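Local coordinates for protein mannan endo-1,4-beta-mannosidase (PDB 4OOU) that hydrolyses internal beta-1,4-mannosidic linkages in the backbones of mannans, galactomannans and glucomannans, releasing short manno-oligosaccharides, at residues K151-S154 and Y155-N158; W288-A292 and P293-N297; H257-D260 and S261-T264. All coordinates share one frame; numbering follows the deposited sequence.

Contact 1 of 3, residues K151-S154 and Y155-N158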
ATOM      1  N   LYS A 151       2.506 -23.232   6.336  1.00 41.47           N
ATOM      2  CA  LYS A 151       3.554 -22.255   6.557  1.00 42.85           C
ATOM      3  C   LYS A 151       2.977 -20.849   6.571  1.00 42.79           C
ATOM      4  O   LYS A 151       3.467 -19.976   7.288  1.00 45.13           O
ATOM      5  CB  LYS A 151       4.647 -22.394   5.487  1.00 49.78           C
ATOM      6  CG  LYS A 151       5.511 -23.663   5.578  1.00 49.39           C
ATOM      7  CD  LYS A 151       6.524 -23.764   4.434  1.00 49.30           C
ATOM      8  CE  LYS A 151       7.429 -24.999   4.552  1.00 49.32           C
ATOM      9  NZ  LYS A 151       8.400 -25.164   3.432  1.00 48.95           N
ATOM     10  N   LEU A 152       1.923 -20.623   5.791  1.00 43.82           N
ATOM     11  CA  LEU A 152       1.227 -19.319   5.790  1.00 43.28           C
ATOM     12  C   LEU A 152       0.546 -19.048   7.104  1.00 44.70           C
ATOM     13  O   LEU A 152       0.631 -17.924   7.645  1.00 42.30           O
ATOM     14  CB  LEU A 152       0.180 -19.246   4.676  1.00 43.32           C
ATOM     15  CG  LEU A 152      -0.525 -17.898   4.412  1.00 43.23           C
ATOM     16  CD1 LEU A 152       0.386 -16.685   4.516  1.00 43.33           C
ATOM     17  CD2 LEU A 152      -1.141 -17.928   3.028  1.00 42.96           C
ATOM     18  N   ASN A 153      -0.126 -20.081   7.618  1.00 41.70           N
ATOM     19  CA  ASN A 153      -0.724 -19.984   8.926  1.00 44.94           C
ATOM     20  C   ASN A 153       0.312 -19.745  10.027  1.00 43.16           C
ATOM     21  O   ASN A 153      -0.018 -19.149  11.057  1.00 42.30           O
ATOM     22  CB  ASN A 153      -1.578 -21.216   9.266  1.00 47.84           C
ATOM     23  CG  ASN A 153      -2.915 -21.221   8.534  1.00 51.12           C
ATOM     24  OD1 ASN A 153      -3.726 -20.291   8.661  1.00 51.88           O
ATOM     25  ND2 ASN A 153      -3.156 -22.285   7.769  1.00 51.10           N
ATOM     26  N   SER A 154       1.552 -20.191   9.838  1.00 39.61           N
ATOM     27  CA  SER A 154       2.541 -19.919  10.861  1.00 40.82           C
ATOM     28  C   SER A 154       2.788 -18.438  10.819  1.00 43.36           C
ATOM     29  O   SER A 154       2.887 -17.790  11.875  1.00 41.67           O
ATOM     30  CB  SER A 154       3.831 -20.729  10.683  1.00 41.02           C
ATOM     31  OG  SER A 154       4.358 -20.586   9.396  1.00 37.95           O
ATOM     32  N   TYR A 155       2.843 -17.883   9.600  1.00 47.01           N
ATOM     33  CA  TYR A 155       3.035 -16.428   9.465  1.00 46.68           C
ATOM     34  C   TYR A 155       1.903 -15.716  10.182  1.00 43.35           C
ATOM     35  O   TYR A 155       2.125 -14.857  11.031  1.00 47.17           O
ATOM     36  CB  TYR A 155       3.101 -15.956   8.015  1.00 42.36           C
ATOM     37  CG  TYR A 155       3.049 -14.437   7.915  1.00 43.11           C
ATOM     38  CD1 TYR A 155       4.083 -13.644   8.423  1.00 42.86           C
ATOM     39  CD2 TYR A 155       1.963 -13.784   7.326  1.00 40.49           C
ATOM     40  CE1 TYR A 155       4.035 -12.251   8.344  1.00 40.36           C
ATOM     41  CE2 TYR A 155       1.904 -12.399   7.264  1.00 39.16           C
ATOM     42  CZ  TYR A 155       2.945 -11.631   7.764  1.00 38.30           C
ATOM     43  OH  TYR A 155       2.884 -10.250   7.688  1.00 32.18           O
ATOM     44  N   ILE A 156       0.697 -16.115   9.850  1.00 38.92           N
ATOM     45  CA  ILE A 156      -0.478 -15.499  10.410  1.00 40.58           C
ATOM     46  C   ILE A 156      -0.459 -15.543  11.924  1.00 41.24           C
ATOM     47  O   ILE A 156      -0.658 -14.523  12.581  1.00 40.11           O
ATOM     48  CB  ILE A 156      -1.760 -16.144   9.836  1.00 42.66           C
ATOM     49  CG1 ILE A 156      -1.904 -15.713   8.360  1.00 43.04           C
ATOM     50  CG2 ILE A 156      -2.995 -15.714  10.631  1.00 45.99           C
ATOM     51  CD1 ILE A 156      -2.823 -16.544   7.500  1.00 43.64           C
ATOM     52  N   ASN A 157      -0.176 -16.719  12.475  1.00 42.67           N
ATOM     53  CA  ASN A 157      -0.430 -16.969  13.898  1.00 39.62           C
ATOM     54  C   ASN A 157       0.657 -16.442  14.783  1.00 39.65           C
ATOM     55  O   ASN A 157       0.379 -15.815  15.828  1.00 41.56           O
ATOM     56  CB  ASN A 157      -0.696 -18.449  14.121  1.00 37.24           C
ATOM     57  CG  ASN A 157      -1.973 -18.906  13.412  1.00 37.28           C
ATOM     58  OD1 ASN A 157      -2.842 -18.086  13.083  1.00 39.64           O
ATOM     59  ND2 ASN A 157      -2.077 -20.198  13.133  1.00 36.44           N
ATOM     60  N   ASN A 158       1.883 -16.612  14.317  1.00 37.61           N
ATOM     61  CA  ASN A 158       3.062 -16.247  15.076  1.00 39.40           C
ATOM     62  C   ASN A 158       3.638 -14.869  14.820  1.00 42.48           C
ATOM     63  O   ASN A 158       4.544 -14.410  15.552  1.00 38.27           O
ATOM     64  CB  ASN A 158       4.151 -17.275  14.801  1.00 43.45           C
ATOM     65  CG  ASN A 158       3.825 -18.608  15.407  1.00 43.87           C
ATOM     66  OD1 ASN A 158       3.108 -18.689  16.422  1.00 43.35           O
ATOM     67  ND2 ASN A 158       4.328 -19.657  14.796  1.00 44.44           N
TER
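The Tyr-155 ring is met by Leu-152, three residues earlier on helix 149-167, with Leu-152 CD1 4.3 Å from Tyr-155 CD2. The same ring meets His-85 nearly perpendicularly and Phe-132 at about 60°, while its OH is hydrogen-bonded to His-85 NE2. With CG anti to the backbone N (chi1 170°), the tyrosine swings off the helix toward these aromatic neighbours. A second flat group, the Asn-157 carboxamide, bends back over its own helix turn, its CG 3.1 Å from Asn-153 O; the ND2 there is badly angled for a bond, and the carbonyl is taken instead by Asn-157 N at 2.8 Å. Leu-152 and Ile-156, one turn apart, pack aslant, CG to CD1 at 4.1 Å. Beside them Asn-153 runs alongside Ile-156, both pointing the same way, with OD1 4.0 Å from CD1. This side of the helix rests on helix 215-232, Leu-152 against Trp-224 and Ile-225 and Ile-156 against Ala-228. The main chain follows the i to i+4 pattern, from Ile-156 N to Leu-152 O at 2.9 Å and from Asn-158 N to Ser-154 O at the same length. Ser-154 OG sits between its backbone N and carbonyl carbon, a torsion (chi1 53°) that turns it back to Lys-151 O; the modelled bond is so short that its exact length is doubtful. Val-100 N is hydrogen-bonded to this hydroxyl, and Val-100 O to Asn-158 ND2. Helix 149-167 thus presents a mainly apolar side to helix 215-232 and a polar one that grips both backbone polar atoms of Val-100, close after Lys-151, a substrate-binding residue.

Contact 2 of 3, residues W288-A292 and P293-N297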
ATOM      1  N   TRP A 288       2.922   8.513 -20.666  1.00 42.88           N
ATOM      2  CA  TRP A 288       2.011   7.693 -19.882  1.00 43.60           C
ATOM      3  C   TRP A 288       1.427   6.525 -20.701  1.00 44.40           C
ATOM      4  O   TRP A 288       1.335   6.590 -21.911  1.00 43.23           O
ATOM      5  CB  TRP A 288       0.820   8.532 -19.394  1.00 43.54           C
ATOM      6  CG  TRP A 288       1.106   9.629 -18.424  1.00 45.83           C
ATOM      7  CD1 TRP A 288       0.858  10.951 -18.609  1.00 49.22           C
ATOM      8  CD2 TRP A 288       1.637   9.508 -17.102  1.00 48.48           C
ATOM      9  NE1 TRP A 288       1.220  11.675 -17.492  1.00 48.91           N
ATOM     10  CE2 TRP A 288       1.701  10.810 -16.555  1.00 48.70           C
ATOM     11  CE3 TRP A 288       2.056   8.433 -16.325  1.00 49.14           C
ATOM     12  CZ2 TRP A 288       2.177  11.062 -15.286  1.00 49.21           C
ATOM     13  CZ3 TRP A 288       2.535   8.691 -15.062  1.00 52.51           C
ATOM     14  CH2 TRP A 288       2.596   9.994 -14.556  1.00 50.52           C
ATOM     15  N   ASN A 289       1.001   5.465 -20.027  1.00 45.46           N
ATOM     16  CA  ASN A 289       0.061   4.511 -20.640  1.00 45.47           C
ATOM     17  C   ASN A 289      -1.250   5.201 -21.116  1.00 46.69           C
ATOM     18  O   ASN A 289      -1.620   6.246 -20.620  1.00 42.62           O
ATOM     19  CB  ASN A 289      -0.280   3.385 -19.656  1.00 43.30           C
ATOM     20  CG  ASN A 289       0.905   2.493 -19.319  1.00 40.35           C
ATOM     21  OD1 ASN A 289       2.000   2.577 -19.905  1.00 39.30           O
ATOM     22  ND2 ASN A 289       0.682   1.618 -18.364  1.00 38.04           N
ATOM     23  N   GLN A 290      -1.928   4.607 -22.094  1.00 54.14           N
ATOM     24  CA  GLN A 290      -3.150   5.174 -22.681  1.00 56.52           C
ATOM     25  C   GLN A 290      -4.178   5.662 -21.653  1.00 54.13           C
ATOM     26  O   GLN A 290      -4.657   6.806 -21.700  1.00 45.52           O
ATOM     27  CB  GLN A 290      -3.841   4.118 -23.566  1.00 60.55           C
ATOM     28  CG  GLN A 290      -3.866   4.467 -25.030  1.00 68.54           C
ATOM     29  CD  GLN A 290      -4.480   5.833 -25.234  1.00 76.75           C
ATOM     30  OE1 GLN A 290      -5.685   6.002 -25.035  1.00 83.32           O
ATOM     31  NE2 GLN A 290      -3.649   6.832 -25.576  1.00 75.76           N
ATOM     32  N   ASN A 291      -4.529   4.767 -20.739  1.00 48.51           N
ATOM     33  CA  ASN A 291      -5.598   5.026 -19.797  1.00 46.72           C
ATOM     34  C   ASN A 291      -5.051   4.960 -18.382  1.00 42.34           C
ATOM     35  O   ASN A 291      -5.692   4.439 -17.475  1.00 41.21           O
ATOM     36  CB  ASN A 291      -6.725   4.031 -20.025  1.00 49.31           C
ATOM     37  CG  ASN A 291      -7.136   3.956 -21.491  1.00 52.66           C
ATOM     38  OD1 ASN A 291      -7.446   4.983 -22.114  1.00 47.53           O
ATOM     39  ND2 ASN A 291      -7.129   2.737 -22.056  1.00 52.02           N
ATOM     40  N   ALA A 292      -3.849   5.508 -18.223  1.00 38.32           N
ATOM     41  CA  ALA A 292      -3.203   5.611 -16.938  1.00 38.92           C
ATOM     42  C   ALA A 292      -3.863   6.730 -16.148  1.00 37.35           C
ATOM     43  O   ALA A 292      -4.603   7.542 -16.699  1.00 43.99           O
ATOM     44  CB  ALA A 292      -1.705   5.840 -17.101  1.00 37.61           C
ATOM     45  N   PRO A 293      -3.657   6.746 -14.848  1.00 35.59           N
ATOM     46  CA  PRO A 293      -4.469   7.607 -13.987  1.00 39.51           C
ATOM     47  C   PRO A 293      -4.458   9.116 -14.268  1.00 42.99           C
ATOM     48  O   PRO A 293      -5.515   9.753 -14.140  1.00 43.61           O
ATOM     49  CB  PRO A 293      -3.889   7.336 -12.598  1.00 36.68           C
ATOM     50  CG  PRO A 293      -3.531   5.919 -12.676  1.00 37.78           C
ATOM     51  CD  PRO A 293      -2.979   5.711 -14.071  1.00 36.45           C
ATOM     52  N   PHE A 294      -3.283   9.673 -14.610  1.00 43.27           N
ATOM     53  CA  PHE A 294      -3.158  11.101 -14.903  1.00 41.64           C
ATOM     54  C   PHE A 294      -3.549  11.375 -16.346  1.00 41.82           C
ATOM     55  O   PHE A 294      -3.597  12.530 -16.752  1.00 42.58           O
ATOM     56  CB  PHE A 294      -1.752  11.650 -14.600  1.00 42.60           C
ATOM     57  CG  PHE A 294      -1.425  11.691 -13.132  1.00 40.24           C
ATOM     58  CD1 PHE A 294      -2.039  12.605 -12.302  1.00 41.95           C
ATOM     59  CD2 PHE A 294      -0.518  10.784 -12.567  1.00 41.97           C
ATOM     60  CE1 PHE A 294      -1.759  12.620 -10.925  1.00 42.22           C
ATOM     61  CE2 PHE A 294      -0.238  10.789 -11.199  1.00 42.08           C
ATOM     62  CZ  PHE A 294      -0.859  11.712 -10.371  1.00 39.01           C
ATOM     63  N   LYS A 295      -3.880  10.326 -17.101  1.00 42.12           N
ATOM     64  CA  LYS A 295      -4.520  10.500 -18.416  1.00 44.44           C
ATOM     65  C   LYS A 295      -6.039  10.591 -18.324  1.00 46.20           C
ATOM     66  O   LYS A 295      -6.681  11.016 -19.258  1.00 46.35           O
ATOM     67  CB  LYS A 295      -4.137   9.365 -19.371  1.00 44.20           C
ATOM     68  CG  LYS A 295      -2.837   9.602 -20.108  1.00 46.16           C
ATOM     69  CD  LYS A 295      -3.023  10.680 -21.179  1.00 52.21           C
ATOM     70  CE  LYS A 295      -2.038  10.568 -22.340  1.00 58.02           C
ATOM     71  NZ  LYS A 295      -2.347   9.397 -23.206  1.00 64.44           N
ATOM     72  N   VAL A 296      -6.612  10.244 -17.184  1.00 48.79           N
ATOM     73  CA  VAL A 296      -7.989   9.811 -17.167  1.00 49.27           C
ATOM     74  C   VAL A 296      -8.708  10.229 -15.851  1.00 48.61           C
ATOM     75  O   VAL A 296      -8.179  11.020 -15.088  1.00 52.16           O
ATOM     76  CB  VAL A 296      -7.944   8.294 -17.447  1.00 53.00           C
ATOM     77  CG1 VAL A 296      -8.118   7.458 -16.184  1.00 53.95           C
ATOM     78  CG2 VAL A 296      -8.933   7.912 -18.526  1.00 55.85           C
ATOM     79  N   ASN A 297      -9.926   9.752 -15.639  1.00 46.53           N
ATOM     80  CA  ASN A 297     -10.696   9.962 -14.402  1.00 46.98           C
ATOM     81  C   ASN A 297     -10.559   8.775 -13.483  1.00 44.22           C
ATOM     82  O   ASN A 297     -10.473   7.661 -13.967  1.00 49.66           O
ATOM     83  CB  ASN A 297     -12.190   9.922 -14.743  1.00 52.05           C
ATOM     84  CG  ASN A 297     -12.832  11.265 -14.809  1.00 56.76           C
ATOM     85  OD1 ASN A 297     -12.205  12.301 -14.589  1.00 68.48           O
ATOM     86  ND2 ASN A 297     -14.116  11.259 -15.117  1.00 55.38           N
TER
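Past the type I turn of Asn-289 to Ala-292, the chain folds back so that Lys-295 N is hydrogen-bonded to Ala-292 O at 2.9 Å. Trp-288 and Phe-294 make the main side-chain meeting. Trp-288 CG lies opposite its own carbonyl carbon (chi1 -66°), which lays the indole against Phe-294. Phe-294 CB sits over one face of the indole, 3.8 Å above the plane and offset toward the rim, while CD2 lies 3.8 Å from Trp-288 CH2. The planes of the indole six-membered ring and the phenyl are inclined at 35°, their centroids 5.6 Å apart. Indole NE1 is hydrogen-bonded to Glu-321, and Phe-294 meets Phe-313 edge-to-face. Lys-295 runs back over the turn, its CG 3.9 Å from Trp-288 CB and 3.6 Å from Asn-289 O. A leucine in place of Trp-288 would probably open a gap over Phe-294 and leave Glu-321 without its indole N-H. Ala-292, Pro-293 and Phe-294 pack against Thr-281 of strand 277-281, and Asn-289 ND2 is hydrogen-bonded to Glu-245. This is a folded loop joining two parallel strands of a TIM barrel, 277-281 and 308-313, close to the substrate-binding residues Tyr-282 and His-284.

Contact 3 of 3, residues H257-D260 and S261-T264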
ATOM      1  N   HIS A 257      -8.233  -7.681 -11.104  1.00 43.38           N
ATOM      2  CA  HIS A 257      -7.956  -8.975 -10.508  1.00 41.70           C
ATOM      3  C   HIS A 257      -8.165  -9.061  -9.019  1.00 38.99           C
ATOM      4  O   HIS A 257      -8.001 -10.141  -8.477  1.00 40.08           O
ATOM      5  CB  HIS A 257      -6.523  -9.418 -10.800  1.00 41.99           C
ATOM      6  CG  HIS A 257      -6.349  -9.976 -12.163  1.00 43.28           C
ATOM      7  ND1 HIS A 257      -5.992  -9.199 -13.241  1.00 42.18           N
ATOM      8  CD2 HIS A 257      -6.501 -11.233 -12.633  1.00 46.42           C
ATOM      9  CE1 HIS A 257      -5.916  -9.957 -14.321  1.00 43.87           C
ATOM     10  NE2 HIS A 257      -6.226 -11.199 -13.982  1.00 46.09           N
ATOM     11  N   TYR A 258      -8.527  -7.959  -8.360  1.00 38.34           N
ATOM     12  CA  TYR A 258      -8.563  -7.916  -6.894  1.00 36.59           C
ATOM     13  C   TYR A 258      -9.928  -7.518  -6.310  1.00 39.50           C
ATOM     14  O   TYR A 258     -10.036  -7.224  -5.111  1.00 40.72           O
ATOM     15  CB  TYR A 258      -7.442  -7.008  -6.374  1.00 32.25           C
ATOM     16  CG  TYR A 258      -6.051  -7.365  -6.918  1.00 29.41           C
ATOM     17  CD1 TYR A 258      -5.601  -6.844  -8.102  1.00 28.21           C
ATOM     18  CD2 TYR A 258      -5.202  -8.208  -6.234  1.00 29.46           C
ATOM     19  CE1 TYR A 258      -4.349  -7.143  -8.591  1.00 28.71           C
ATOM     20  CE2 TYR A 258      -3.950  -8.517  -6.719  1.00 29.01           C
ATOM     21  CZ  TYR A 258      -3.526  -7.978  -7.908  1.00 28.45           C
ATOM     22  OH  TYR A 258      -2.273  -8.271  -8.435  1.00 27.48           O
ATOM     23  N   LYS A 259     -10.969  -7.542  -7.143  1.00 43.46           N
ATOM     24  CA  LYS A 259     -12.351  -7.356  -6.654  1.00 46.46           C
ATOM     25  C   LYS A 259     -12.759  -8.430  -5.660  1.00 40.88           C
ATOM     26  O   LYS A 259     -12.294  -9.557  -5.738  1.00 35.69           O
ATOM     27  CB  LYS A 259     -13.396  -7.256  -7.804  1.00 53.70           C
ATOM     28  CG  LYS A 259     -13.346  -8.239  -8.990  1.00 56.14           C
ATOM     29  CD  LYS A 259     -14.218  -7.668 -10.121  1.00 57.82           C
ATOM     30  CE  LYS A 259     -14.467  -8.616 -11.298  1.00 63.70           C
ATOM     31  NZ  LYS A 259     -13.461  -8.544 -12.404  1.00 63.75           N
ATOM     32  N   ASP A 260     -13.610  -8.063  -4.711  1.00 38.09           N
ATOM     33  CA  ASP A 260     -14.148  -9.035  -3.748  1.00 37.60           C
ATOM     34  C   ASP A 260     -14.333 -10.439  -4.371  1.00 37.40           C
ATOM     35  O   ASP A 260     -13.653 -11.376  -3.946  1.00 38.83           O
ATOM     36  CB  ASP A 260     -15.476  -8.548  -3.154  1.00 36.53           C
ATOM     37  CG  ASP A 260     -15.320  -7.325  -2.243  1.00 38.75           C
ATOM     38  OD1 ASP A 260     -14.374  -6.492  -2.400  1.00 36.92           O
ATOM     39  OD2 ASP A 260     -16.192  -7.190  -1.358  1.00 40.71           O
ATOM     40  N   SER A 261     -15.210 -10.594  -5.374  1.00 37.86           N
ATOM     41  CA  SER A 261     -15.486 -11.943  -5.974  1.00 41.20           C
ATOM     42  C   SER A 261     -14.195 -12.776  -6.189  1.00 44.15           C
ATOM     43  O   SER A 261     -14.092 -13.922  -5.707  1.00 46.09           O
ATOM     44  CB  SER A 261     -16.361 -11.887  -7.272  1.00 38.22           C
ATOM     45  OG  SER A 261     -15.624 -11.625  -8.463  1.00 36.58           O
ATOM     46  N   CYS A 262     -13.207 -12.169  -6.841  1.00 42.93           N
ATOM     47  CA  CYS A 262     -11.963 -12.850  -7.188  1.00 46.52           C
ATOM     48  C   CYS A 262     -11.119 -13.333  -5.997  1.00 45.45           C
ATOM     49  O   CYS A 262     -10.574 -14.439  -6.041  1.00 53.52           O
ATOM     50  CB  CYS A 262     -11.068 -11.933  -8.037  1.00 48.19           C
ATOM     51  SG  CYS A 262     -11.603 -11.664  -9.715  1.00 47.58           S
ATOM     52  N   LEU A 263     -10.938 -12.479  -4.995  1.00 41.02           N
ATOM     53  CA  LEU A 263     -10.131 -12.829  -3.831  1.00 41.18           C
ATOM     54  C   LEU A 263     -10.810 -13.928  -3.064  1.00 41.34           C
ATOM     55  O   LEU A 263     -10.176 -14.932  -2.667  1.00 40.74           O
ATOM     56  CB  LEU A 263      -9.970 -11.654  -2.861  1.00 39.79           C
ATOM     57  CG  LEU A 263      -9.092 -10.483  -3.270  1.00 41.12           C
ATOM     58  CD1 LEU A 263      -9.033  -9.470  -2.129  1.00 44.14           C
ATOM     59  CD2 LEU A 263      -7.711 -10.941  -3.702  1.00 39.53           C
ATOM     60  N   THR A 264     -12.096 -13.689  -2.833  1.00 41.28           N
ATOM     61  CA  THR A 264     -12.937 -14.563  -2.031  1.00 44.68           C
ATOM     62  C   THR A 264     -13.026 -15.974  -2.683  1.00 46.17           C
ATOM     63  O   THR A 264     -12.856 -16.994  -2.016  1.00 47.56           O
ATOM     64  CB  THR A 264     -14.279 -13.819  -1.772  1.00 46.25           C
ATOM     65  OG1 THR A 264     -14.391 -13.544  -0.363  1.00 50.72           O
ATOM     66  CG2 THR A 264     -15.520 -14.515  -2.353  1.00 45.49           C
TER
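Lys-259 CG, wedged between its own backbone N and carbonyl carbon (chi1 45°), and Cys-262 SG, anti to its carbonyl carbon (chi1 -72°), are brought together at 3.9 Å. They lie where a loop of the TIM barrel runs into the first turn of helix 260-267. Beyond CG the lysine chain is extended up to a bend at its last torsion, and NZ forms a salt bridge with Asp-250. Cys-262 CB packs against two backbone oxygens, 3.6 Å from His-257 O and 3.5 Å from Lys-259 O, while SG is tied by a disulfide to Cys-195, which pins the helix start to a distant part of the chain. Leu-263 packs against the loop, CG 3.9 Å from Tyr-258 O and CD2 4.5 Å from Tyr-258 CD2, approaching the ring obliquely. Both residues also pack on Leu-219 of helix 215-232, and Tyr-258 OH is hydrogen-bonded to Glu-183. The carboxylate of Asp-260 pairs with Lys-306 in a salt bridge. Among the helix bonds, a weak one from Leu-263 N to Lys-259 O comes first; then Thr-264 N reaches Asp-260 O at 3.0 Å, with a C=O...N angle of 178°.

How the contacts relate
Along the chain the order is contact 1, contact 3, contact 2, all in the outer part of one TIM barrel. Contact 1 lies within helix 149-167, contact 3 at the start of helix 260-267, and contact 2 in the loop between strands 277-281 and 308-313. Contacts 1 and 2 are on opposite sides of the chain's centre, their centres 39 Å apart; contact 3 is 22 Å from contact 1 and 23 Å from contact 2, centre to centre. None touches another, but helix 215-232 packs against both contact 1 and contact 3. Contact 1 holds substrate-binding Lys-151, contact 2 adjoins Tyr-282 and His-284, and contact 3 lies farther off: separate parts of the barrel near its substrate site.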